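Spore germination protein GerM (Bacillus subtilis subsp. subtilis str. 168, PDB 6GZB) is of unknown molecular function but affects both sporulation and germination, and carries two GerMN domains in tandem. Local coordinates at residues Asp229-Ile234 with Ser259-Lys264; Leu270-Ser275 with Asn293-Thr298; Leu297-Gln302 with Lys306-Lys311. All coordinates share one frame; numbering follows the deposited sequence.

Contact 1 of 3, residues Asp229-Ile234 with Ser259-Lys264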
ATOM      1  N   ASP A 229      -2.944   9.281 -15.130  1.00 32.58           N
ATOM      2  CA  ASP A 229      -3.157   8.818 -13.754  1.00 36.09           C
ATOM      3  C   ASP A 229      -2.203   9.476 -12.753  1.00 31.94           C
ATOM      4  O   ASP A 229      -2.420   9.419 -11.535  1.00 33.45           O
ATOM      5  CB  ASP A 229      -3.041   7.298 -13.671  1.00 34.94           C
ATOM      6  CG  ASP A 229      -4.281   6.588 -14.210  1.00 53.59           C
ATOM      7  OD1 ASP A 229      -5.379   7.188 -14.173  1.00 45.66           O
ATOM      8  OD2 ASP A 229      -4.147   5.455 -14.721  1.00 45.09           O
ATOM      9  N   ILE A 230      -1.146  10.095 -13.265  1.00 30.80           N
ATOM     10  CA  ILE A 230      -0.251  10.879 -12.426  1.00 34.41           C
ATOM     11  C   ILE A 230      -0.977  12.130 -11.933  1.00 33.68           C
ATOM     12  O   ILE A 230      -1.079  12.381 -10.733  1.00 34.24           O
ATOM     13  CB  ILE A 230       1.028  11.265 -13.185  1.00 32.52           C
ATOM     14  CG1 ILE A 230       1.910  10.030 -13.396  1.00 30.14           C
ATOM     15  CG2 ILE A 230       1.794  12.326 -12.417  1.00 40.64           C
ATOM     16  CD1 ILE A 230       2.997  10.234 -14.421  1.00 39.64           C
ATOM     17  N   THR A 231      -1.603  12.837 -12.860  1.00 35.69           N
ATOM     18  CA  THR A 231      -2.419  13.993 -12.520  1.00 33.75           C
ATOM     19  C   THR A 231      -3.635  13.614 -11.675  1.00 35.51           C
ATOM     20  O   THR A 231      -3.990  14.315 -10.727  1.00 39.66           O
ATOM     21  CB  THR A 231      -2.877  14.725 -13.797  1.00 32.41           C
ATOM     22  OG1 THR A 231      -1.728  15.218 -14.494  1.00 40.05           O
ATOM     23  CG2 THR A 231      -3.790  15.890 -13.461  1.00 35.71           C
ATOM     24  N   ALA A 232      -4.295  12.520 -12.037  1.00 38.38           N
ATOM     25  CA  ALA A 232      -5.435  12.031 -11.264  1.00 35.10           C
ATOM     26  C   ALA A 232      -5.039  11.784  -9.806  1.00 26.58           C
ATOM     27  O   ALA A 232      -5.756  12.178  -8.883  1.00 29.41           O
ATOM     28  CB  ALA A 232      -5.982  10.753 -11.884  1.00 35.70           C
ATOM     29  N   ALA A 233      -3.920  11.089  -9.611  1.00 30.07           N
ATOM     30  CA  ALA A 233      -3.395  10.806  -8.270  1.00 31.12           C
ATOM     31  C   ALA A 233      -3.166  12.082  -7.466  1.00 27.48           C
ATOM     32  O   ALA A 233      -3.597  12.195  -6.318  1.00 31.01           O
ATOM     33  CB  ALA A 233      -2.105  10.011  -8.370  1.00 33.81           C
ATOM     34  N   ILE A 234      -2.520  13.057  -8.087  1.00 31.88           N
ATOM     35  CA  ILE A 234      -2.273  14.338  -7.434  1.00 29.88           C
ATOM     36  C   ILE A 234      -3.575  15.045  -7.070  1.00 32.13           C
ATOM     37  O   ILE A 234      -3.715  15.553  -5.955  1.00 33.30           O
ATOM     38  CB  ILE A 234      -1.413  15.264  -8.317  1.00 32.64           C
ATOM     39  CG1 ILE A 234      -0.024  14.657  -8.529  1.00 31.92           C
ATOM     40  CG2 ILE A 234      -1.287  16.634  -7.681  1.00 30.98           C
ATOM     41  CD1 ILE A 234       0.656  14.237  -7.243  1.00 38.08           C
ATOM     42  N   SER A 259       1.907  22.273 -14.890  1.00 45.86           N
ATOM     43  CA  SER A 259       2.321  21.705 -16.168  1.00 46.83           C
ATOM     44  C   SER A 259       1.880  20.250 -16.226  1.00 55.72           C
ATOM     45  O   SER A 259       1.668  19.618 -15.197  1.00 51.36           O
ATOM     46  CB  SER A 259       3.843  21.753 -16.321  1.00 44.73           C
ATOM     47  OG  SER A 259       4.354  23.006 -15.928  1.00 58.11           O
ATOM     48  N   LYS A 260       1.809  19.701 -17.429  1.00 46.07           N
ATOM     49  CA  LYS A 260       1.604  18.277 -17.577  1.00 60.05           C
ATOM     50  C   LYS A 260       2.820  17.565 -17.008  1.00 54.93           C
ATOM     51  O   LYS A 260       3.945  17.975 -17.260  1.00 51.58           O
ATOM     52  CB  LYS A 260       1.399  17.902 -19.048  1.00 58.88           C
ATOM     53  CG  LYS A 260      -0.065  17.812 -19.461  1.00 74.40           C
ATOM     54  CD  LYS A 260      -0.288  18.165 -20.930  1.00 93.87           C
ATOM     55  CE  LYS A 260      -0.928  19.539 -21.098  1.00 93.55           C
ATOM     56  NZ  LYS A 260      -2.344  19.587 -20.629  1.00 87.04           N
ATOM     57  N   PRO A 261       2.592  16.511 -16.211  1.00 50.57           N
ATOM     58  CA  PRO A 261       3.717  15.753 -15.707  1.00 43.86           C
ATOM     59  C   PRO A 261       4.531  15.208 -16.855  1.00 46.83           C
ATOM     60  O   PRO A 261       3.974  14.900 -17.900  1.00 54.85           O
ATOM     61  CB  PRO A 261       3.063  14.604 -14.918  1.00 56.55           C
ATOM     62  CG  PRO A 261       1.587  14.767 -15.056  1.00 50.02           C
ATOM     63  CD  PRO A 261       1.330  16.152 -15.548  1.00 49.76           C
ATOM     64  N   LYS A 262       5.842  15.104 -16.665  1.00 53.77           N
ATOM     65  CA  LYS A 262       6.689  14.400 -17.616  1.00 47.94           C
ATOM     66  C   LYS A 262       7.187  13.115 -16.985  1.00 45.70           C
ATOM     67  O   LYS A 262       7.373  13.038 -15.769  1.00 57.09           O
ATOM     68  CB  LYS A 262       7.896  15.247 -18.029  1.00 53.92           C
ATOM     69  CG  LYS A 262       7.637  16.732 -18.218  1.00 57.63           C
ATOM     70  CD  LYS A 262       8.963  17.475 -18.362  1.00 67.44           C
ATOM     71  CE  LYS A 262       8.908  18.569 -19.417  1.00 59.47           C
ATOM     72  NZ  LYS A 262       8.167  19.770 -18.940  1.00 79.73           N
ATOM     73  N   ILE A 263       7.420  12.113 -17.819  1.00 52.15           N
ATOM     74  CA  ILE A 263       8.067  10.903 -17.360  1.00 44.35           C
ATOM     75  C   ILE A 263       9.150  10.474 -18.332  1.00 43.12           C
ATOM     76  O   ILE A 263       8.966  10.505 -19.544  1.00 59.76           O
ATOM     77  CB  ILE A 263       7.059   9.761 -17.132  1.00 47.99           C
ATOM     78  CG1 ILE A 263       7.799   8.509 -16.650  1.00 55.19           C
ATOM     79  CG2 ILE A 263       6.270   9.473 -18.398  1.00 58.73           C
ATOM     80  CD1 ILE A 263       6.908   7.503 -15.953  1.00 74.22           C
ATOM     81  N   LYS A 264      10.300  10.106 -17.784  1.00 50.48           N
ATOM     82  CA  LYS A 264      11.446   9.731 -18.583  1.00 55.34           C
ATOM     83  C   LYS A 264      12.269   8.722 -17.805  1.00 48.84           C
ATOM     84  O   LYS A 264      12.793   9.031 -16.736  1.00 51.52           O
ATOM     85  CB  LYS A 264      12.296  10.965 -18.908  1.00 80.74           C
ATOM     86  CG  LYS A 264      13.414  10.697 -19.910  1.00 91.07           C
ATOM     87  CD  LYS A 264      14.642  11.574 -19.673  1.00100.79           C
ATOM     88  CE  LYS A 264      14.432  13.005 -20.150  1.00102.99           C
ATOM     89  NZ  LYS A 264      15.719  13.690 -20.466  1.00 97.14           N
TER
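Pro-261 rests against Ile-230 and Thr-231 where the first turn of helix 229-239 packs on the margin of the mixed sheet in the second GerMN domain. Ser-259 lies clear of the helix and binds the carboxylate of Asp-271 through its hydroxyl, tying this part of the chain to strand 267-272. After Lys-260 the chain brings the proline ring in front of the helix.

The ring meets the helix through its outer carbons. Ile-230 CG2 lies 3.6 Å from Pro-261 CG and just as near to CB, and the two side chains run antiparallel where they overlap. This methyl is put there by the isoleucine's first torsion: CG1 stands beside the backbone N (chi1 -71°), leaving CG2 on the far side from that nitrogen. Thr-231 approaches roughly at right angles. Its OG1 comes within 3.4 Å of Pro-261 CD, a polar atom set against the CD-CG side of an aliphatic ring, and no hydrogen bond crosses between the segments. The proline also touches Asp-228, whose OD1 makes weak hydrogen bonds to the amides of Ile-230 and Thr-231 at the start of the helix.

In the outermost strand, Lys-262 pairs through its backbone with Thr-269, its CB bond pointing away from the helix. At Ile-263 the direction reverses, and the CB bond points back toward the helix. Both Ile-263 and Ile-230 touch Val-268 of the adjacent strand, which links the two isoleucines through a shared neighbour. Their own approach is looser than the proline packing: Ile-230 CD1 stops 4.9 Å from Ile-263 CB.

Contact 2 of 3, residues Leu270-Ser275 with Asn293-Thr298; sequences LDFNQS and NSIVLT. With ACT (acetate ion), chain F.
A single isoleucine carries the whole helix side of this contact: Ile-295 sends one methyl to Leu-270 and another to Phe-272, bridging two residues of strand 267-272. The strand and helix 289-299 are the first two elements of a beta-alpha-beta crossover, which strand 307-312 completes by lying parallel to the first strand.

Leu-270 and Phe-272 alternate with Asp-271 along the strand and therefore both face the helix. Ile-295 CG2 packs 3.7 Å from Leu-270 CD1, the two side chains lying alongside but pointing opposite ways. The longer branch starts beside the backbone N (chi1 -71°) and carries Ile-295 CD1 to 3.7 Å from Phe-272 CZ, with Phe-272 CE2 slightly farther off. The methyl approaches the ring obliquely, at its far end from the backbone. All three side chains are buried; Ile-234 of helix 229-239 touches both strand residues, while Val-308 and Phe-251 touch Ile-295.

Past the strand, at the exposed and poorly ordered Gln-274, the backbone N makes a weak hydrogen bond to the acetate OXT (3.4 Å, 138° at the hydrogen). The ion, probably derived from the crystallisation liquor, is also bound by Asn-313 ND2. Asn-273 OD1 accepts a similarly weak bond from Ser-275 N, and its ND2 reaches the carbonyl of Asp-254.

Within the helix, Thr-298 turns its hydroxyl back onto the preceding turn while accepting a bond from the amide of Tyr-204. The Ser-294 carbonyl is thus gripped twice from one residue: Thr-298 N at 3.0 Å and Thr-298 OG1 at 2.7 Å bind Ser-294 O, one on each side of the carbonyl plane, with OG1 tilted 29° from it.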
ATOM      1  N   LEU A 270       6.988  16.568 -11.485  1.00 36.29           N
ATOM      2  CA  LEU A 270       5.776  17.301 -11.172  1.00 32.41           C
ATOM      3  C   LEU A 270       6.083  18.778 -11.016  1.00 41.17           C
ATOM      4  O   LEU A 270       7.099  19.162 -10.435  1.00 43.25           O
ATOM      5  CB  LEU A 270       5.152  16.778  -9.870  1.00 36.68           C
ATOM      6  CG  LEU A 270       4.853  15.282  -9.791  1.00 42.76           C
ATOM      7  CD1 LEU A 270       4.378  14.915  -8.392  1.00 34.71           C
ATOM      8  CD2 LEU A 270       3.811  14.894 -10.828  1.00 42.07           C
ATOM      9  N   ASP A 271       5.154  19.602 -11.473  1.00 44.76           N
ATOM     10  CA  ASP A 271       5.295  21.039 -11.399  1.00 40.72           C
ATOM     11  C   ASP A 271       4.071  21.589 -10.698  1.00 36.52           C
ATOM     12  O   ASP A 271       2.970  21.534 -11.233  1.00 43.86           O
ATOM     13  CB  ASP A 271       5.413  21.622 -12.811  1.00 54.23           C
ATOM     14  CG  ASP A 271       5.926  23.053 -12.816  1.00 60.53           C
ATOM     15  OD1 ASP A 271       6.258  23.586 -11.733  1.00 49.59           O
ATOM     16  OD2 ASP A 271       5.990  23.641 -13.916  1.00 59.22           O
ATOM     17  N   PHE A 272       4.247  22.004  -9.472  1.00 38.38           N
ATOM     18  CA  PHE A 272       3.152  22.441  -8.674  1.00 34.93           C
ATOM     19  C   PHE A 272       2.966  23.922  -8.623  1.00 43.73           C
ATOM     20  O   PHE A 272       3.797  24.680  -9.016  1.00 50.11           O
ATOM     21  CB  PHE A 272       3.391  22.012  -7.232  1.00 40.49           C
ATOM     22  CG  PHE A 272       3.248  20.555  -6.983  1.00 35.72           C
ATOM     23  CD1 PHE A 272       2.018  19.999  -6.816  1.00 37.77           C
ATOM     24  CD2 PHE A 272       4.347  19.765  -6.860  1.00 35.78           C
ATOM     25  CE1 PHE A 272       1.878  18.673  -6.568  1.00 32.53           C
ATOM     26  CE2 PHE A 272       4.224  18.433  -6.617  1.00 37.40           C
ATOM     27  CZ  PHE A 272       2.985  17.888  -6.469  1.00 38.50           C
ATOM     28  N   ASN A 273       1.827  24.311  -8.106  1.00 42.70           N
ATOM     29  CA  ASN A 273       1.560  25.690  -7.832  1.00 44.04           C
ATOM     30  C   ASN A 273       2.066  25.990  -6.421  1.00 45.14           C
ATOM     31  O   ASN A 273       2.641  25.155  -5.770  1.00 54.75           O
ATOM     32  CB  ASN A 273       0.092  26.065  -8.037  1.00 49.92           C
ATOM     33  CG  ASN A 273      -0.878  25.299  -7.150  1.00 43.74           C
ATOM     34  OD1 ASN A 273      -0.515  24.550  -6.301  1.00 38.22           O
ATOM     35  ND2 ASN A 273      -2.130  25.532  -7.369  1.00 44.52           N
ATOM     36  N   GLN A 274       1.840  27.186  -5.930  1.00 48.71           N
ATOM     37  CA  GLN A 274       2.329  27.568  -4.625  1.00 51.99           C
ATOM     38  C   GLN A 274       1.684  26.907  -3.423  1.00 49.30           C
ATOM     39  O   GLN A 274       2.239  26.922  -2.353  1.00 52.18           O
ATOM     40  CB  GLN A 274       2.295  29.087  -4.470  1.00 61.33           C
ATOM     41  CG  GLN A 274       3.547  29.769  -4.985  1.00 86.90           C
ATOM     42  CD  GLN A 274       3.529  31.293  -4.894  1.00 76.54           C
ATOM     43  OE1 GLN A 274       3.316  31.866  -3.834  1.00 75.10           O
ATOM     44  NE2 GLN A 274       3.787  31.940  -6.008  1.00 71.88           N
ATOM     45  N   SER A 275       0.511  26.334  -3.601  1.00 51.51           N
ATOM     46  CA  SER A 275      -0.199  25.680  -2.522  1.00 45.93           C
ATOM     47  C   SER A 275       0.500  24.439  -1.983  1.00 35.37           C
ATOM     48  O   SER A 275       0.232  24.004  -0.914  1.00 38.41           O
ATOM     49  CB  SER A 275      -1.604  25.366  -2.973  1.00 45.45           C
ATOM     50  OG  SER A 275      -2.259  26.547  -3.292  1.00 49.94           O
ATOM     51  N   ASN A 293       5.997  12.211   1.077  1.00 29.36           N
ATOM     52  CA  ASN A 293       5.843  10.762   1.184  1.00 34.96           C
ATOM     53  C   ASN A 293       4.584  10.233   0.479  1.00 33.37           C
ATOM     54  O   ASN A 293       4.611   9.169  -0.135  1.00 31.71           O
ATOM     55  CB  ASN A 293       5.808  10.342   2.651  1.00 36.04           C
ATOM     56  CG  ASN A 293       7.179  10.289   3.269  1.00 44.90           C
ATOM     57  OD1 ASN A 293       8.135   9.852   2.635  1.00 46.62           O
ATOM     58  ND2 ASN A 293       7.282  10.730   4.518  1.00 44.74           N
ATOM     59  N   SER A 294       3.469  10.927   0.675  1.00 27.80           N
ATOM     60  CA  SER A 294       2.208  10.573   0.043  1.00 27.25           C
ATOM     61  C   SER A 294       2.340  10.573  -1.473  1.00 24.54           C
ATOM     62  O   SER A 294       1.918   9.633  -2.141  1.00 27.12           O
ATOM     63  CB  SER A 294       1.111  11.554   0.467  1.00 23.54           C
ATOM     64  OG  SER A 294       0.641  11.218   1.745  1.00 42.16           O
ATOM     65  N   ILE A 295       2.942  11.628  -2.011  1.00 27.20           N
ATOM     66  CA  ILE A 295       3.179  11.716  -3.440  1.00 25.55           C
ATOM     67  C   ILE A 295       4.005  10.545  -3.947  1.00 27.63           C
ATOM     68  O   ILE A 295       3.649   9.884  -4.924  1.00 25.90           O
ATOM     69  CB  ILE A 295       3.900  13.020  -3.805  1.00 23.00           C
ATOM     70  CG1 ILE A 295       2.949  14.204  -3.635  1.00 28.02           C
ATOM     71  CG2 ILE A 295       4.426  12.942  -5.227  1.00 27.89           C
ATOM     72  CD1 ILE A 295       3.640  15.551  -3.695  1.00 32.68           C
ATOM     73  N   VAL A 296       5.118  10.289  -3.277  1.00 24.59           N
ATOM     74  CA  VAL A 296       6.072   9.313  -3.751  1.00 26.88           C
ATOM     75  C   VAL A 296       5.543   7.894  -3.617  1.00 26.23           C
ATOM     76  O   VAL A 296       5.694   7.083  -4.533  1.00 26.51           O
ATOM     77  CB  VAL A 296       7.416   9.445  -3.002  1.00 33.15           C
ATOM     78  CG1 VAL A 296       8.356   8.310  -3.374  1.00 32.84           C
ATOM     79  CG2 VAL A 296       8.048  10.782  -3.327  1.00 32.40           C
ATOM     80  N   LEU A 297       4.929   7.585  -2.480  1.00 24.17           N
ATOM     81  CA  LEU A 297       4.326   6.261  -2.294  1.00 25.19           C
ATOM     82  C   LEU A 297       3.225   6.018  -3.328  1.00 24.30           C
ATOM     83  O   LEU A 297       3.064   4.909  -3.826  1.00 27.89           O
ATOM     84  CB  LEU A 297       3.749   6.101  -0.879  1.00 25.48           C
ATOM     85  CG  LEU A 297       4.783   5.955   0.240  1.00 29.76           C
ATOM     86  CD1 LEU A 297       4.109   6.060   1.593  1.00 31.49           C
ATOM     87  CD2 LEU A 297       5.538   4.638   0.131  1.00 31.88           C
ATOM     88  N   THR A 298       2.458   7.059  -3.626  1.00 27.53           N
ATOM     89  CA  THR A 298       1.303   6.931  -4.511  1.00 28.20           C
ATOM     90  C   THR A 298       1.771   6.723  -5.953  1.00 29.91           C
ATOM     91  O   THR A 298       1.373   5.776  -6.623  1.00 28.13           O
ATOM     92  CB  THR A 298       0.408   8.174  -4.418  1.00 24.71           C
ATOM     93  OG1 THR A 298      -0.177   8.253  -3.105  1.00 23.89           O
ATOM     94  CG2 THR A 298      -0.687   8.131  -5.463  1.00 25.76           C
TER
HETATM   95  C   ACT F 402       0.547  29.840  -8.391  1.00 47.90           C
HETATM   96  O   ACT F 402      -0.167  30.235  -7.445  1.00 45.84           O
HETATM   97  OXT ACT F 402       1.769  29.663  -8.248  1.00 57.92           O
HETATM   98  CH3 ACT F 402      -0.060  29.536  -9.728  1.00 56.06           C

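Contact 3 of 3, residues Leu297-Gln302 with Lys306-Lys311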
ATOM      1  N   LEU A 297       4.929   7.585  -2.480  1.00 24.17           N
ATOM      2  CA  LEU A 297       4.326   6.261  -2.294  1.00 25.19           C
ATOM      3  C   LEU A 297       3.225   6.018  -3.328  1.00 24.30           C
ATOM      4  O   LEU A 297       3.064   4.909  -3.826  1.00 27.89           O
ATOM      5  CB  LEU A 297       3.749   6.101  -0.879  1.00 25.48           C
ATOM      6  CG  LEU A 297       4.783   5.955   0.240  1.00 29.76           C
ATOM      7  CD1 LEU A 297       4.109   6.060   1.593  1.00 31.49           C
ATOM      8  CD2 LEU A 297       5.538   4.638   0.131  1.00 31.88           C
ATOM      9  N   THR A 298       2.458   7.059  -3.626  1.00 27.53           N
ATOM     10  CA  THR A 298       1.303   6.931  -4.511  1.00 28.20           C
ATOM     11  C   THR A 298       1.771   6.723  -5.953  1.00 29.91           C
ATOM     12  O   THR A 298       1.373   5.776  -6.623  1.00 28.13           O
ATOM     13  CB  THR A 298       0.408   8.174  -4.418  1.00 24.71           C
ATOM     14  OG1 THR A 298      -0.177   8.253  -3.105  1.00 23.89           O
ATOM     15  CG2 THR A 298      -0.687   8.131  -5.463  1.00 25.76           C
ATOM     16  N   LEU A 299       2.690   7.565  -6.393  1.00 30.56           N
ATOM     17  CA  LEU A 299       3.154   7.525  -7.775  1.00 32.03           C
ATOM     18  C   LEU A 299       3.976   6.275  -8.081  1.00 28.89           C
ATOM     19  O   LEU A 299       3.811   5.667  -9.145  1.00 33.04           O
ATOM     20  CB  LEU A 299       3.953   8.783  -8.101  1.00 30.36           C
ATOM     21  CG  LEU A 299       3.172   9.883  -8.825  1.00 36.44           C
ATOM     22  CD1 LEU A 299       1.702   9.878  -8.462  1.00 38.29           C
ATOM     23  CD2 LEU A 299       3.771  11.258  -8.594  1.00 35.13           C
ATOM     24  N   THR A 300       4.789   5.832  -7.128  1.00 34.09           N
ATOM     25  CA  THR A 300       5.603   4.632  -7.335  1.00 29.78           C
ATOM     26  C   THR A 300       4.817   3.330  -7.213  1.00 35.37           C
ATOM     27  O   THR A 300       5.402   2.261  -7.317  1.00 35.74           O
ATOM     28  CB  THR A 300       6.813   4.571  -6.375  1.00 32.33           C
ATOM     29  OG1 THR A 300       6.381   4.579  -5.011  1.00 32.27           O
ATOM     30  CG2 THR A 300       7.732   5.739  -6.604  1.00 32.07           C
ATOM     31  N   GLU A 301       3.509   3.407  -6.962  1.00 35.58           N
ATOM     32  CA  GLU A 301       2.634   2.245  -7.129  1.00 45.35           C
ATOM     33  C   GLU A 301       2.281   2.028  -8.593  1.00 40.37           C
ATOM     34  O   GLU A 301       1.793   0.962  -8.951  1.00 40.54           O
ATOM     35  CB  GLU A 301       1.316   2.408  -6.358  1.00 42.21           C
ATOM     36  CG  GLU A 301       1.443   2.388  -4.853  1.00 44.56           C
ATOM     37  CD  GLU A 301       1.932   1.061  -4.293  1.00 39.47           C
ATOM     38  OE1 GLU A 301       2.481   1.081  -3.171  1.00 32.42           O
ATOM     39  OE2 GLU A 301       1.783   0.007  -4.943  1.00 37.86           O
ATOM     40  N   GLN A 302       2.371   3.087  -9.370  1.00 36.97           N
ATOM     41  CA  GLN A 302       2.019   3.062 -10.767  1.00 40.81           C
ATOM     42  C   GLN A 302       3.104   2.421 -11.574  1.00 50.93           C
ATOM     43  O   GLN A 302       4.254   2.507 -11.230  1.00 48.61           O
ATOM     44  CB  GLN A 302       1.691   4.443 -11.281  1.00 31.69           C
ATOM     45  CG  GLN A 302       0.427   4.999 -10.683  1.00 38.98           C
ATOM     46  CD  GLN A 302       0.106   6.403 -11.098  1.00 29.11           C
ATOM     47  OE1 GLN A 302       0.491   6.832 -12.132  1.00 37.64           O
ATOM     48  NE2 GLN A 302      -0.607   7.105 -10.284  1.00 29.79           N
ATOM     49  N   LYS A 306       9.582   4.998 -10.892  1.00 39.27           N
ATOM     50  CA  LYS A 306      10.612   4.651  -9.915  1.00 36.61           C
ATOM     51  C   LYS A 306      10.992   5.822  -9.017  1.00 33.26           C
ATOM     52  O   LYS A 306      11.467   5.624  -7.898  1.00 37.28           O
ATOM     53  CB  LYS A 306      11.853   4.114 -10.627  1.00 50.07           C
ATOM     54  CG  LYS A 306      11.593   2.866 -11.463  1.00 68.68           C
ATOM     55  CD  LYS A 306      11.033   1.722 -10.623  1.00 92.04           C
ATOM     56  CE  LYS A 306      11.117   0.380 -11.343  1.00 82.87           C
ATOM     57  NZ  LYS A 306      10.029  -0.550 -10.924  1.00 69.53           N
ATOM     58  N   SER A 307      10.760   7.043  -9.488  1.00 35.36           N
ATOM     59  CA  SER A 307      11.156   8.223  -8.726  1.00 31.34           C
ATOM     60  C   SER A 307      10.361   9.446  -9.145  1.00 30.64           C
ATOM     61  O   SER A 307       9.750   9.470 -10.211  1.00 36.99           O
ATOM     62  CB  SER A 307      12.654   8.491  -8.911  1.00 38.56           C
ATOM     63  OG  SER A 307      12.936   8.921 -10.232  1.00 36.87           O
ATOM     64  N   VAL A 308      10.365  10.461  -8.291  1.00 29.77           N
ATOM     65  CA  VAL A 308       9.567  11.661  -8.504  1.00 30.06           C
ATOM     66  C   VAL A 308      10.403  12.894  -8.194  1.00 32.31           C
ATOM     67  O   VAL A 308      10.964  13.010  -7.106  1.00 33.65           O
ATOM     68  CB  VAL A 308       8.332  11.689  -7.584  1.00 29.27           C
ATOM     69  CG1 VAL A 308       7.439  12.879  -7.915  1.00 26.75           C
ATOM     70  CG2 VAL A 308       7.579  10.376  -7.670  1.00 31.94           C
ATOM     71  N   SER A 309      10.487  13.805  -9.159  1.00 32.96           N
ATOM     72  CA  SER A 309      11.105  15.109  -8.950  1.00 35.20           C
ATOM     73  C   SER A 309      10.013  16.141  -8.855  1.00 38.35           C
ATOM     74  O   SER A 309       9.021  16.078  -9.593  1.00 40.98           O
ATOM     75  CB  SER A 309      12.030  15.465 -10.122  1.00 36.64           C
ATOM     76  OG  SER A 309      13.039  14.486 -10.288  1.00 38.88           O
ATOM     77  N   VAL A 310      10.189  17.096  -7.950  1.00 35.57           N
ATOM     78  CA  VAL A 310       9.151  18.080  -7.692  1.00 32.82           C
ATOM     79  C   VAL A 310       9.658  19.490  -7.935  1.00 36.15           C
ATOM     80  O   VAL A 310      10.778  19.828  -7.570  1.00 48.10           O
ATOM     81  CB  VAL A 310       8.597  17.957  -6.261  1.00 37.19           C
ATOM     82  CG1 VAL A 310       7.898  16.607  -6.076  1.00 38.97           C
ATOM     83  CG2 VAL A 310       9.714  18.137  -5.241  1.00 42.69           C
ATOM     84  N   LYS A 311       8.839  20.286  -8.610  1.00 36.82           N
ATOM     85  CA  LYS A 311       9.136  21.683  -8.852  1.00 39.23           C
ATOM     86  C   LYS A 311       7.942  22.496  -8.448  1.00 40.11           C
ATOM     87  O   LYS A 311       6.838  21.968  -8.338  1.00 40.69           O
ATOM     88  CB  LYS A 311       9.429  21.936 -10.335  1.00 36.08           C
ATOM     89  CG  LYS A 311      10.597  21.129 -10.874  1.00 48.76           C
ATOM     90  CD  LYS A 311      10.949  21.521 -12.302  1.00 51.29           C
ATOM     91  CE  LYS A 311      11.881  20.494 -12.928  1.00 59.38           C
ATOM     92  NZ  LYS A 311      12.402  20.930 -14.248  1.00 70.13           N
TER
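The return from helix to strand in a beta-alpha-beta crossover is made here, as helix 289-299 ends in a type I beta turn from Leu-299 to Gln-302 and the chain soon enters strand 307-312. The side chains of Leu-299 and Val-308 meet nearly perpendicular to each other and form the apolar part of the contact. Val-308 CG2 sits 4.0 Å from Leu-299 CB and equally near Leu-299 CD2, so one methyl fits against both the root and a branch end of the leucine.

Nearer the turn, Thr-300 lays CG2 alongside the backbone of Lys-306, 4.0 Å from Lys-306 O. With chi1 at 59° the methyl lies beside the backbone N and opposite the carbonyl carbon, where it meets Lys-306; the hydroxyl is hydrogen-bonded to Val-296 O and to Arg-332 NH2. The methyl and the hydroxyl thus serve different neighbours.

Arg-332 also forms a salt bridge with Glu-301, while Gln-302 NE2 binds the carbonyl of Asp-229 in helix 229-239. Leu-299 packs on Ala-233 of that helix, and both Leu-299 and Val-308 touch Leu-270, so the contact is flanked by helix 229-239 and by strand 267-272, neighbour of strand 307-312.

All three contacts fasten the two helices of the second GerMN domain to one mixed sheet. Contacts 2 and 3 are buried and share helix 289-299, one reaching the strand before it and the other the strand after; contact 1 lies at the surface, where helix 229-239 meets Pro-261 near the outermost strand 262-264. None has a hydrogen bond between its own segments. Across its segments contact 2 is purely hydrocarbon, contact 1 brings a hydroxyl onto a proline, and contact 3 adds a methyl beside the backbone. Leu-270 joins them: its CD2 packs 3.6 Å from Ile-230 CG2, and its CD1 lies 3.7 Å from Val-308 CG1.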